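Local coordinates for D-isomer specific 2-hydroxyacid dehydrogenase family protein (PDB 5TX7) that probably catalyses the NAD-dependent oxidoreduction of a D-2-hydroxyacid whose identity is not established, at residues V92-P96 with S301-N305; M58-Q62 with A84-I90; L67-S71 with N305-F309. One frame throughout, in Å; residues are numbered along the deposited sequence.

Contact 1 (V92-P96 with S301-N305)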
loop_
_atom_site.group_PDB
_atom_site.type_symbol
_atom_site.label_atom_id
_atom_site.label_comp_id
_atom_site.label_asym_id
_atom_site.label_seq_id
_atom_site.Cartn_x
_atom_site.Cartn_y
_atom_site.Cartn_z
ATOM N N VAL A 92 24.728 27.150 -7.759
ATOM C CA VAL A 92 23.388 26.570 -7.777
ATOM C C VAL A 92 23.446 25.299 -6.954
ATOM O O VAL A 92 24.260 24.409 -7.237
ATOM C CB VAL A 92 22.890 26.242 -9.201
ATOM C CG1 VAL A 92 21.475 25.699 -9.162
ATOM C CG2 VAL A 92 22.921 27.484 -10.069
ATOM N N SER A 93 22.585 25.215 -5.946
ATOM C CA SER A 93 22.479 24.007 -5.140
ATOM C C SER A 93 21.154 23.273 -5.386
ATOM O O SER A 93 20.133 23.910 -5.702
ATOM C CB SER A 93 22.619 24.357 -3.660
ATOM O OG SER A 93 23.929 24.797 -3.361
ATOM N N ASN A 94 21.182 21.944 -5.229
ATOM C CA ASN A 94 19.949 21.135 -5.212
ATOM C C ASN A 94 19.803 20.415 -3.876
ATOM O O ASN A 94 20.563 20.689 -2.950
ATOM C CB ASN A 94 19.916 20.168 -6.412
ATOM C CG ASN A 94 20.908 19.029 -6.294
ATOM O OD1 ASN A 94 21.802 19.019 -5.427
ATOM N ND2 ASN A 94 20.763 18.061 -7.184
ATOM N N VAL A 95 18.817 19.523 -3.776
ATOM C CA VAL A 95 18.623 18.690 -2.601
ATOM C C VAL A 95 18.468 17.227 -3.026
ATOM O O VAL A 95 17.380 16.820 -3.455
ATOM C CB VAL A 95 17.361 19.103 -1.825
ATOM C CG1 VAL A 95 17.250 18.297 -0.533
ATOM C CG2 VAL A 95 17.354 20.608 -1.547
ATOM N N PRO A 96 19.541 16.426 -2.923
ATOM C CA PRO A 96 19.385 14.981 -3.150
ATOM C C PRO A 96 18.856 14.253 -1.911
ATOM O O PRO A 96 19.012 14.746 -0.794
ATOM C CB PRO A 96 20.806 14.522 -3.491
ATOM C CG PRO A 96 21.692 15.490 -2.783
ATOM C CD PRO A 96 20.937 16.799 -2.639
ATOM N N SER A 301 16.672 21.012 4.235
ATOM C CA SER A 301 17.874 20.920 3.398
ATOM C C SER A 301 18.099 22.183 2.580
ATOM O O SER A 301 19.235 22.586 2.382
ATOM C CB SER A 301 17.807 19.713 2.453
ATOM O OG SER A 301 17.822 18.484 3.163
ATOM N N THR A 302 17.020 22.800 2.110
ATOM C CA THR A 302 17.090 24.109 1.463
ATOM C C THR A 302 17.598 25.203 2.435
ATOM O O THR A 302 18.413 26.048 2.040
ATOM C CB THR A 302 15.723 24.490 0.878
ATOM O OG1 THR A 302 15.346 23.480 -0.077
ATOM C CG2 THR A 302 15.758 25.845 0.197
ATOM N N ALA A 303 17.139 25.186 3.687
ATOM C CA ALA A 303 17.670 26.118 4.698
ATOM C C ALA A 303 19.167 25.878 4.951
ATOM O O ALA A 303 19.943 26.837 5.077
ATOM C CB ALA A 303 16.897 26.017 5.999
ATOM N N ALA A 304 19.567 24.600 4.986
ATOM C CA ALA A 304 20.984 24.227 5.144
ATOM C C ALA A 304 21.858 24.732 4.012
ATOM O O ALA A 304 22.953 25.233 4.270
ATOM C CB ALA A 304 21.124 22.722 5.255
ATOM N N ASN A 305 21.368 24.585 2.768
ATOM C CA ASN A 305 22.036 25.107 1.568
ATOM C C ASN A 305 22.260 26.624 1.653
ATOM O O ASN A 305 23.343 27.116 1.349
ATOM C CB ASN A 305 21.197 24.817 0.296
ATOM C CG ASN A 305 21.217 23.345 -0.139
ATOM O OD1 ASN A 305 21.893 22.511 0.447
ATOM N ND2 ASN A 305 20.474 23.035 -1.193
#

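Contact 2 (M58-Q62 with A84-I90)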
loop_
_atom_site.group_PDB
_atom_site.type_symbol
_atom_site.label_atom_id
_atom_site.label_comp_id
_atom_site.label_asym_id
_atom_site.label_seq_id
_atom_site.Cartn_x
_atom_site.Cartn_y
_atom_site.Cartn_z
ATOM N N MET A 58 20.040 32.044 -19.269
ATOM C CA MET A 58 21.076 33.092 -19.259
ATOM C C MET A 58 20.491 34.491 -19.205
ATOM O O MET A 58 21.000 35.357 -18.499
ATOM C CB MET A 58 21.936 33.010 -20.531
ATOM C CG MET A 58 22.974 34.120 -20.722
ATOM S SD MET A 58 24.277 34.029 -19.482
ATOM C CE MET A 58 25.351 32.793 -20.220
ATOM N N SER A 59 19.433 34.709 -19.970
ATOM C CA SER A 59 18.837 36.039 -20.116
ATOM C C SER A 59 18.151 36.502 -18.830
ATOM O O SER A 59 18.268 37.658 -18.481
ATOM C CB SER A 59 17.890 36.079 -21.333
ATOM O OG SER A 59 16.644 35.464 -21.050
ATOM N N ALA A 60 17.460 35.606 -18.131
ATOM C CA ALA A 60 16.894 35.916 -16.800
ATOM C C ALA A 60 17.971 36.161 -15.734
ATOM O O ALA A 60 17.852 37.113 -14.960
ATOM C CB ALA A 60 15.943 34.814 -16.329
ATOM N N LEU A 61 19.011 35.319 -15.717
ATOM C CA LEU A 61 20.122 35.437 -14.760
ATOM C C LEU A 61 20.914 36.748 -14.918
ATOM O O LEU A 61 21.244 37.385 -13.939
ATOM C CB LEU A 61 21.069 34.232 -14.868
ATOM C CG LEU A 61 20.500 32.844 -14.516
ATOM C CD1 LEU A 61 21.319 31.717 -15.165
ATOM C CD2 LEU A 61 20.345 32.613 -13.022
ATOM N N GLN A 62 21.199 37.152 -16.144
ATOM C CA GLN A 62 21.840 38.463 -16.408
ATOM C C GLN A 62 20.971 39.690 -16.112
ATOM O O GLN A 62 21.492 40.781 -15.891
ATOM C CB GLN A 62 22.317 38.549 -17.855
ATOM C CG GLN A 62 23.511 37.672 -18.118
ATOM C CD GLN A 62 24.089 37.970 -19.454
ATOM O OE1 GLN A 62 23.405 37.849 -20.465
ATOM N NE2 GLN A 62 25.350 38.388 -19.477
ATOM N N ALA A 84 25.344 28.684 -17.179
ATOM C CA ALA A 84 25.232 30.137 -17.278
ATOM C C ALA A 84 25.338 30.796 -15.903
ATOM O O ALA A 84 26.006 31.815 -15.743
ATOM C CB ALA A 84 23.916 30.534 -17.937
ATOM N N ALA A 85 24.670 30.211 -14.916
ATOM C CA ALA A 85 24.788 30.680 -13.535
ATOM C C ALA A 85 26.240 30.669 -13.049
ATOM O O ALA A 85 26.692 31.635 -12.422
ATOM C CB ALA A 85 23.897 29.860 -12.609
ATOM N N GLY A 86 26.963 29.593 -13.359
ATOM C CA GLY A 86 28.361 29.445 -12.984
ATOM C C GLY A 86 29.237 30.573 -13.497
ATOM O O GLY A 86 29.936 31.235 -12.705
ATOM N N VAL A 87 29.166 30.832 -14.806
ATOM C CA VAL A 87 30.030 31.837 -15.445
ATOM C C VAL A 87 29.755 33.256 -14.922
ATOM O O VAL A 87 30.669 34.084 -14.861
ATOM C CB VAL A 87 30.000 31.774 -17.008
ATOM C CG1 VAL A 87 30.362 30.374 -17.512
ATOM C CG2 VAL A 87 28.666 32.208 -17.599
ATOM N N LEU A 88 28.504 33.510 -14.528
ATOM C CA LEU A 88 28.110 34.737 -13.818
ATOM C C LEU A 88 28.460 34.722 -12.314
ATOM O O LEU A 88 28.171 35.692 -11.603
ATOM C CB LEU A 88 26.595 34.983 -13.977
ATOM C CG LEU A 88 26.011 35.161 -15.379
ATOM C CD1 LEU A 88 24.486 35.216 -15.295
ATOM C CD2 LEU A 88 26.547 36.407 -16.056
ATOM N N GLY A 89 29.056 33.635 -11.830
ATOM C CA GLY A 89 29.494 33.516 -10.437
ATOM C C GLY A 89 28.390 33.223 -9.443
ATOM O O GLY A 89 28.488 33.618 -8.289
ATOM N N ILE A 90 27.354 32.507 -9.885
ATOM C CA ILE A 90 26.206 32.152 -9.049
ATOM C C ILE A 90 26.233 30.645 -8.794
ATOM O O ILE A 90 25.951 29.876 -9.701
ATOM C CB ILE A 90 24.877 32.539 -9.745
ATOM C CG1 ILE A 90 24.821 34.061 -9.979
ATOM C CG2 ILE A 90 23.666 32.100 -8.905
ATOM C CD1 ILE A 90 23.787 34.485 -10.991
#

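Contact 3 (L67-S71 with N305-F309)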
loop_
_atom_site.group_PDB
_atom_site.type_symbol
_atom_site.label_atom_id
_atom_site.label_comp_id
_atom_site.label_asym_id
_atom_site.label_seq_id
_atom_site.Cartn_x
_atom_site.Cartn_y
_atom_site.Cartn_z
ATOM N N LEU A 67 21.457 38.870 -7.965
ATOM C CA LEU A 67 21.303 37.458 -7.616
ATOM C C LEU A 67 22.645 36.831 -7.283
ATOM O O LEU A 67 23.549 36.827 -8.105
ATOM C CB LEU A 67 20.631 36.693 -8.765
ATOM C CG LEU A 67 20.326 35.202 -8.570
ATOM C CD1 LEU A 67 19.513 34.990 -7.308
ATOM C CD2 LEU A 67 19.601 34.664 -9.787
ATOM N N ARG A 68 22.771 36.321 -6.061
ATOM C CA ARG A 68 24.008 35.703 -5.591
ATOM C C ARG A 68 23.935 34.194 -5.392
ATOM O O ARG A 68 24.977 33.554 -5.397
ATOM C CB ARG A 68 24.482 36.389 -4.309
ATOM C CG ARG A 68 24.634 37.907 -4.408
ATOM C CD ARG A 68 25.297 38.410 -5.699
ATOM N NE ARG A 68 25.492 39.860 -5.682
ATOM C CZ ARG A 68 26.156 40.571 -6.595
ATOM N NH1 ARG A 68 26.722 39.979 -7.650
ATOM N NH2 ARG A 68 26.275 41.897 -6.436
ATOM N N PHE A 69 22.737 33.611 -5.259
ATOM C CA PHE A 69 22.609 32.171 -4.983
ATOM C C PHE A 69 21.256 31.598 -5.385
ATOM O O PHE A 69 20.208 32.169 -5.067
ATOM C CB PHE A 69 22.853 31.904 -3.491
ATOM C CG PHE A 69 22.786 30.450 -3.106
ATOM C CD1 PHE A 69 23.608 29.508 -3.723
ATOM C CD2 PHE A 69 21.919 30.015 -2.103
ATOM C CE1 PHE A 69 23.558 28.171 -3.358
ATOM C CE2 PHE A 69 21.878 28.674 -1.755
ATOM C CZ PHE A 69 22.691 27.758 -2.379
ATOM N N VAL A 70 21.284 30.462 -6.078
ATOM C CA VAL A 70 20.054 29.747 -6.417
ATOM C C VAL A 70 20.015 28.389 -5.723
ATOM O O VAL A 70 20.975 27.613 -5.809
ATOM C CB VAL A 70 19.918 29.565 -7.928
ATOM C CG1 VAL A 70 18.648 28.780 -8.261
ATOM C CG2 VAL A 70 19.916 30.932 -8.607
ATOM N N SER A 71 18.930 28.114 -5.010
ATOM C CA SER A 71 18.712 26.768 -4.493
ATOM C C SER A 71 17.476 26.171 -5.165
ATOM O O SER A 71 16.418 26.805 -5.214
ATOM C CB SER A 71 18.571 26.762 -2.972
ATOM O OG SER A 71 18.845 25.458 -2.461
ATOM N N ASN A 305 21.368 24.585 2.768
ATOM C CA ASN A 305 22.036 25.107 1.568
ATOM C C ASN A 305 22.260 26.624 1.653
ATOM O O ASN A 305 23.343 27.116 1.349
ATOM C CB ASN A 305 21.197 24.817 0.296
ATOM C CG ASN A 305 21.217 23.345 -0.139
ATOM O OD1 ASN A 305 21.893 22.511 0.447
ATOM N ND2 ASN A 305 20.474 23.035 -1.193
ATOM N N ILE A 306 21.221 27.358 2.050
ATOM C CA ILE A 306 21.278 28.825 2.180
ATOM C C ILE A 306 22.212 29.226 3.319
ATOM O O ILE A 306 23.005 30.153 3.164
ATOM C CB ILE A 306 19.878 29.440 2.417
ATOM C CG1 ILE A 306 18.961 29.207 1.214
ATOM C CG2 ILE A 306 19.972 30.935 2.695
ATOM C CD1 ILE A 306 17.483 29.389 1.538
ATOM N N ARG A 307 22.102 28.537 4.455
ATOM C CA ARG A 307 22.972 28.766 5.627
ATOM C C ARG A 307 24.439 28.592 5.227
ATOM O O ARG A 307 25.278 29.452 5.531
ATOM C CB ARG A 307 22.599 27.821 6.777
ATOM C CG ARG A 307 23.027 28.273 8.168
ATOM C CD ARG A 307 22.514 27.369 9.304
ATOM N NE ARG A 307 21.050 27.146 9.247
ATOM C CZ ARG A 307 20.422 26.001 8.906
ATOM N NH1 ARG A 307 21.085 24.872 8.601
ATOM N NH2 ARG A 307 19.090 25.971 8.888
ATOM N N SER A 308 24.726 27.508 4.501
ATOM C CA SER A 308 26.077 27.229 4.003
ATOM C C SER A 308 26.595 28.275 3.021
ATOM O O SER A 308 27.775 28.647 3.061
ATOM C CB SER A 308 26.132 25.867 3.341
ATOM O OG SER A 308 25.845 24.855 4.278
ATOM N N PHE A 309 25.729 28.746 2.128
ATOM C CA PHE A 309 26.114 29.811 1.200
ATOM C C PHE A 309 26.496 31.087 1.955
ATOM O O PHE A 309 27.493 31.715 1.623
ATOM C CB PHE A 309 25.012 30.120 0.181
ATOM C CG PHE A 309 25.305 31.339 -0.623
ATOM C CD1 PHE A 309 26.290 31.298 -1.607
ATOM C CD2 PHE A 309 24.671 32.548 -0.350
ATOM C CE1 PHE A 309 26.607 32.430 -2.334
ATOM C CE2 PHE A 309 24.988 33.685 -1.066
ATOM C CZ PHE A 309 25.956 33.626 -2.057
#

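Contact 1 (V92-P96 with S301-N305)
The carboxamide of Asn-305 and the side chains of Ser-301 and Thr-302 face Ser-93, Asn-94 and Val-95, packing the long helix 292-310 against the end of strand 92-93. This strand lies at one edge of the five-stranded parallel sheet of the flavodoxin-like domain, order 2-1-3-4-5, that members of this family carry beside the NAD-binding domain. The helix belongs to the C-terminal part of the chain, which returns to a sheet built from N-terminal residues.

Polar contact comes first from Asn-305, whose CG lies beside its own backbone N and anti to its carbonyl carbon (chi1 -73°). ND2 donates to the backbone O of Asn-94 over 2.9 Å. The acceptor lies close to the plane of the amide, yet the donor stands above the carbonyl plane of Asn-94, 51° out of it, and so misses the lone-pair directions. OD1 accepts from Asn-316 ND2; with both ends of the buried amide bonded, its rotation is probably fixed. ND2 also rests 3.5 Å from CB of Ser-93, whose own hydroxyl turns to the carbonyl of Val-315.

One turn earlier on the helix, Ser-301 and Thr-302 receive the two methyls of Val-95. CG1 of the valine is anti to the backbone N (chi1 -175°), which leaves CG2 beside that N and spreads the two branches over different helix residues. The valine meets Thr-302 at about a right angle, CG2 approaching OG1 at 3.8 Å while that hydroxyl is engaged by Leu-298 O. The same methyl reaches ND2 of Asn-305 at 4.0 Å and thus covers the amide next to its bond to Asn-94. The other branch lies against Ser-301, with CG1 of Val-95 3.4 Å from CB of Ser-301.

Contact 2 (M58-Q62 with A84-I90)
Met-58 and Ala-84 bring their backbones nearest here, with CA atoms 5.5 Å apart, and from them helix 58-62 and the last turn of helix 82-87 advance in the same sense while fanning out: the CA atoms of Gln-62 and Leu-88 are already 7.7 Å apart. Helix 82-87 closes in a Schellman motif, in which Gly-89 takes a positive phi (78°) and Ile-90 N bonds back to Ala-85 O, turning Ile-90 in toward the first helix.

Where the backbones are close, the small Ala-84 methyl receives the methionine. The Met-58 chain leaves with CG anti to the backbone N and then bends at chi2 and chi3, which carries its end over to the other helix, CE lying 3.5 Å from CB of Ala-84. Leu-61 points toward the second helix. Its CD1 settles on the backbone of Ala-85, 3.7 Å from N of that residue, while CD2 is directed to the CD1 of Ile-90. At the wider end Leu-88 makes the contact: its CD1 lies 3.6 Å from CB of Leu-61, and both its methyls touch CG of Gln-62, whose extended chain crosses the leucine at about a right angle near the surface.

This mainly apolar packing is that of neighbouring helices in successive beta-alpha-beta crossovers of a parallel, flavodoxin-like sheet, here joining strands 48-51, 69-72 and 92-93.

Contact 3 (L67-S71 with N305-F309)
Asn-305 and Phe-309, one turn apart on helix 292-310, meet Ser-71 and Phe-69 on strand 69-72, an inner strand of the parallel flavodoxin-like sheet. The helix covers this face of the sheet nearly antiparallel to the strand, the short axes making 160° at a closest approach of 9.5 Å.

At Asn-305 the contact is polar: ND2 donates to OG of Ser-71 over 3.2 Å, an almost straight bond with the hydroxyl in the amide plane. Ser-71 offers that oxygen because OG stands anti to its backbone N (chi1 -159°). With Asn-94 O as the other acceptor, ND2 uses one hydrogen on strand 69-72 and the other on the segment that leaves strand 92-93. The backbone O of Asn-305, which holds Phe-309 N within the helix, also lies near the Phe-69 ring.

Ile-306 adds apolar cover, its CG1 4.2 Å from CE2 of Phe-69; it also packs on Leu-50 of the adjoining strand 48-51.

The Phe-309 and Phe-69 side chains run antiparallel, their ring planes within 4° of parallel but displaced, with centroids 4.7 Å apart, until each ring lies over the other's CB in a reciprocal CH-pi pair. Phe-309 CB sits 3.8 Å from the centroid of the Phe-69 ring. CZ of Phe-309 also reaches 3.9 Å from CB of Arg-68. Over the face of the Phe-309 ring, Phe-69 CB lies 3.6 Å from the ring centroid, almost along its normal.

How the contacts relate
Contacts 1 and 3 are largely buried and dock the same helix, 292-310, on neighbouring strands of one sheet; Asn-305 belongs to both. Contact 2 lies farther from the chain's centre, is partly exposed, and joins two short helices that alternate with those strands. Chemistry follows place: the helix-sheet contacts combine amide bonding with apolar packing, aliphatic in contact 1 and aromatic in contact 3, whereas contact 2 rests mainly on aliphatic and thioether packing, without a polar bond between its segments. Strand pairing links contacts 1 and 3 through Ser-93 N and Val-70 O, probably hydrogen-bonded. Ile-90 connects contact 2 to contact 3 by packing on Val-70, and Ala-85 meets Val-92 of contact 1.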